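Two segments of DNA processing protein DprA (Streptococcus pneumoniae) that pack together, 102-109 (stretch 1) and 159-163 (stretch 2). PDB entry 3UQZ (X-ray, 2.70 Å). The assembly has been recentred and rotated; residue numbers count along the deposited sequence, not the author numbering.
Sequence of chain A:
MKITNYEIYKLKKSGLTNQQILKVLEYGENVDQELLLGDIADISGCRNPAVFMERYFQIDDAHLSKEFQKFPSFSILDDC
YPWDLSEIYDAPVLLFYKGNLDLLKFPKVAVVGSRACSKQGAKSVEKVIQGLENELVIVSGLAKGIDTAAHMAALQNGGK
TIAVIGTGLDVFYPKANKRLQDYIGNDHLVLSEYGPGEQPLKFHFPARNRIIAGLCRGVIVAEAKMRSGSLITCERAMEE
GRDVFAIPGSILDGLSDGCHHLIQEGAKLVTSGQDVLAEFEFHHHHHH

Stretch 1 (102-109) DLLKFPKV
Stretch 2, residues 159-163: GKTIA

No hydrogen bond or salt bridge joins the two stretches, although lysines contribute to the contact from both; the 254 Å² they bury is held by van der Waals packing. Stretch 1 carries the last part of a 3-10 segment, with Asp-102 to Leu-104 in it, then runs through a loop at Phe-106 and Pro-107 (Phe-106 phi/psi -95/160) and enters a strand at Lys-108. Stretch 2 is extended throughout, with its strand beginning at Thr-161. The closest CA pair is Leu-103 to Ile-162, at 7.4 Å.

Leu-103 (chi1 -87°, chi2 79°) points toward stretch 2 and spans three of its residues. Its CD1 lies 3.9 Å from Lys-160 CE, an aliphatic contact that leaves the lysine amine to bond elsewhere in the structure. Its CD2 sits 3.4 Å from Thr-161 O and 4.1 Å from Ile-162 CG1. Thr-161 turns its side chain away, so it meets the leucine through its backbone.

Ile-162 (m, t) points back toward stretch 1. Its CD1 packs 4.1 Å from Leu-104 CD2 (m, t), 3.9 Å from Leu-103 O and 3.8 Å from Lys-108 CD. Lys-108 (m, t, m, m) folds back so that NZ donates to Leu-104 O (2.9 Å) and Phe-106 O (2.8 Å), bracing the turn while its methylenes face the isoleucine. Lys-105 N also bonds Asp-102 O at 2.9 Å.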

ATOM      1  N   ASP A 102       0.293  36.050   0.252  1.00 34.58           N
ATOM      2  CA  ASP A 102      -1.052  35.640  -0.163  1.00 35.62           C
ATOM      3  C   ASP A 102      -1.188  34.130  -0.346  1.00 38.60           C
ATOM      4  O   ASP A 102      -2.279  33.587  -0.163  1.00 38.34           O
ATOM      5  CB  ASP A 102      -1.508  36.392  -1.422  1.00 38.49           C
ATOM      6  CG  ASP A 102      -1.823  37.864  -1.195  1.00 53.47           C
ATOM      7  OD1 ASP A 102      -2.204  38.227  -0.050  1.00 51.74           O
ATOM      8  OD2 ASP A 102      -1.714  38.650  -2.168  1.00 63.54           O
ATOM      9  N   LEU A 103      -0.064  33.450  -0.644  1.00 33.28           N
ATOM     10  CA  LEU A 103       0.006  32.004  -0.819  1.00 31.95           C
ATOM     11  C   LEU A 103      -0.403  31.257   0.452  1.00 35.03           C
ATOM     12  O   LEU A 103      -0.881  30.124   0.355  1.00 34.43           O
ATOM     13  CB  LEU A 103       1.408  31.585  -1.279  1.00 31.62           C
ATOM     14  CG  LEU A 103       1.669  31.612  -2.800  1.00 35.13           C
ATOM     15  CD1 LEU A 103       1.930  33.001  -3.290  1.00 35.21           C
ATOM     16  CD2 LEU A 103       2.893  30.825  -3.138  1.00 36.83           C
ATOM     17  N   LEU A 104      -0.295  31.915   1.630  1.00 31.15           N
ATOM     18  CA  LEU A 104      -0.698  31.336   2.919  1.00 30.61           C
ATOM     19  C   LEU A 104      -2.222  31.294   3.065  1.00 36.45           C
ATOM     20  O   LEU A 104      -2.718  30.667   3.997  1.00 35.98           O
ATOM     21  CB  LEU A 104      -0.090  32.120   4.099  1.00 30.29           C
ATOM     22  CG  LEU A 104       1.429  32.167   4.267  1.00 34.36           C
ATOM     23  CD1 LEU A 104       1.806  33.110   5.425  1.00 33.76           C
ATOM     24  CD2 LEU A 104       2.015  30.767   4.519  1.00 36.91           C
ATOM     25  N   LYS A 105      -2.967  31.984   2.168  1.00 34.84           N
ATOM     26  CA  LYS A 105      -4.439  32.050   2.214  1.00 34.62           C
ATOM     27  C   LYS A 105      -5.100  30.894   1.447  1.00 39.07           C
ATOM     28  O   LYS A 105      -6.302  30.668   1.581  1.00 38.51           O
ATOM     29  CB  LYS A 105      -4.948  33.408   1.682  1.00 35.64           C
ATOM     30  CG  LYS A 105      -4.558  34.617   2.527  1.00 41.71           C
ATOM     31  CD  LYS A 105      -4.941  35.915   1.824  1.00 51.23           C
ATOM     32  CE  LYS A 105      -4.278  37.127   2.430  1.00 59.52           C
ATOM     33  NZ  LYS A 105      -4.475  38.336   1.588  1.00 69.43           N
ATOM     34  N   PHE A 106      -4.306  30.160   0.660  1.00 35.74           N
ATOM     35  CA  PHE A 106      -4.777  29.070  -0.181  1.00 35.09           C
ATOM     36  C   PHE A 106      -4.669  27.678   0.449  1.00 37.55           C
ATOM     37  O   PHE A 106      -3.828  27.485   1.343  1.00 35.48           O
ATOM     38  CB  PHE A 106      -4.007  29.092  -1.502  1.00 36.95           C
ATOM     39  CG  PHE A 106      -4.358  30.245  -2.395  1.00 39.51           C
ATOM     40  CD1 PHE A 106      -5.569  30.271  -3.079  1.00 43.59           C
ATOM     41  CD2 PHE A 106      -3.478  31.308  -2.562  1.00 42.62           C
ATOM     42  CE1 PHE A 106      -5.883  31.332  -3.933  1.00 45.38           C
ATOM     43  CE2 PHE A 106      -3.790  32.366  -3.415  1.00 46.16           C
ATOM     44  CZ  PHE A 106      -4.981  32.362  -4.110  1.00 44.89           C
ATOM     45  N   PRO A 107      -5.447  26.665  -0.052  1.00 34.16           N
ATOM     46  CA  PRO A 107      -5.279  25.298   0.471  1.00 33.46           C
ATOM     47  C   PRO A 107      -3.895  24.768   0.090  1.00 35.29           C
ATOM     48  O   PRO A 107      -3.447  24.974  -1.041  1.00 33.38           O
ATOM     49  CB  PRO A 107      -6.417  24.516  -0.196  1.00 35.15           C
ATOM     50  CG  PRO A 107      -7.383  25.577  -0.699  1.00 39.16           C
ATOM     51  CD  PRO A 107      -6.484  26.692  -1.108  1.00 34.99           C
ATOM     52  N   LYS A 108      -3.197  24.155   1.068  1.00 31.82           N
ATOM     53  CA  LYS A 108      -1.822  23.675   0.929  1.00 31.07           C
ATOM     54  C   LYS A 108      -1.660  22.173   1.182  1.00 35.94           C
ATOM     55  O   LYS A 108      -2.352  21.604   2.030  1.00 36.61           O
ATOM     56  CB  LYS A 108      -0.901  24.449   1.894  1.00 32.11           C
ATOM     57  CG  LYS A 108      -0.850  25.951   1.652  1.00 29.95           C
ATOM     58  CD  LYS A 108      -0.235  26.727   2.810  1.00 28.54           C
ATOM     59  CE  LYS A 108      -1.161  26.953   3.985  1.00 39.38           C
ATOM     60  NZ  LYS A 108      -2.291  27.863   3.685  1.00 45.11           N
ATOM     61  N   VAL A 109      -0.714  21.547   0.457  1.00 31.15           N
ATOM     62  CA  VAL A 109      -0.350  20.142   0.610  1.00 30.00           C
ATOM     63  C   VAL A 109       1.171  20.042   0.696  1.00 32.84           C
ATOM     64  O   VAL A 109       1.884  20.698  -0.068  1.00 31.94           O
ATOM     65  CB  VAL A 109      -0.996  19.178  -0.447  1.00 33.36           C
ATOM     66  CG1 VAL A 109      -0.404  19.353  -1.853  1.00 32.85           C
ATOM     67  CG2 VAL A 109      -0.921  17.719   0.001  1.00 32.54           C
ATOM     68  N   GLY A 159       1.185  26.334 -11.375  1.00 41.03           N
ATOM     69  CA  GLY A 159       0.700  26.381 -10.001  1.00 39.42           C
ATOM     70  C   GLY A 159       1.585  27.162  -9.052  1.00 40.34           C
ATOM     71  O   GLY A 159       2.553  27.804  -9.465  1.00 38.66           O
ATOM     72  N   LYS A 160       1.255  27.105  -7.761  1.00 36.51           N
ATOM     73  CA  LYS A 160       1.978  27.852  -6.734  1.00 35.77           C
ATOM     74  C   LYS A 160       2.741  26.959  -5.780  1.00 37.80           C
ATOM     75  O   LYS A 160       2.280  25.861  -5.484  1.00 38.61           O
ATOM     76  CB  LYS A 160       1.018  28.784  -5.967  1.00 38.27           C
ATOM     77  CG  LYS A 160       0.234  29.795  -6.840  1.00 49.28           C
ATOM     78  CD  LYS A 160       1.079  30.744  -7.729  1.00 60.88           C
ATOM     79  CE  LYS A 160       1.842  31.820  -6.987  1.00 70.06           C
ATOM     80  NZ  LYS A 160       2.644  32.661  -7.916  1.00 75.91           N
ATOM     81  N   THR A 161       3.904  27.431  -5.295  1.00 32.82           N
ATOM     82  CA  THR A 161       4.739  26.703  -4.335  1.00 31.87           C
ATOM     83  C   THR A 161       5.255  27.543  -3.143  1.00 34.07           C
ATOM     84  O   THR A 161       5.573  28.725  -3.304  1.00 33.16           O
ATOM     85  CB  THR A 161       5.861  25.906  -5.050  1.00 38.39           C
ATOM     86  OG1 THR A 161       6.372  24.926  -4.150  1.00 39.19           O
ATOM     87  CG2 THR A 161       7.007  26.774  -5.532  1.00 35.16           C
ATOM     88  N   ILE A 162       5.357  26.908  -1.954  1.00 28.80           N
ATOM     89  CA  ILE A 162       5.943  27.513  -0.750  1.00 27.09           C
ATOM     90  C   ILE A 162       7.154  26.669  -0.362  1.00 32.03           C
ATOM     91  O   ILE A 162       7.031  25.449  -0.253  1.00 33.19           O
ATOM     92  CB  ILE A 162       4.956  27.662   0.454  1.00 29.21           C
ATOM     93  CG1 ILE A 162       3.767  28.576   0.118  1.00 28.51           C
ATOM     94  CG2 ILE A 162       5.686  28.159   1.727  1.00 29.36           C
ATOM     95  CD1 ILE A 162       2.625  28.527   1.125  1.00 30.74           C
ATOM     96  N   ALA A 163       8.316  27.310  -0.149  1.00 27.92           N
ATOM     97  CA  ALA A 163       9.537  26.648   0.324  1.00 27.16           C
ATOM     98  C   ALA A 163       9.818  27.044   1.780  1.00 33.50           C
ATOM     99  O   ALA A 163       9.730  28.226   2.130  1.00 35.22           O
ATOM    100  CB  ALA A 163      10.721  27.003  -0.546  1.00 27.05           C
TER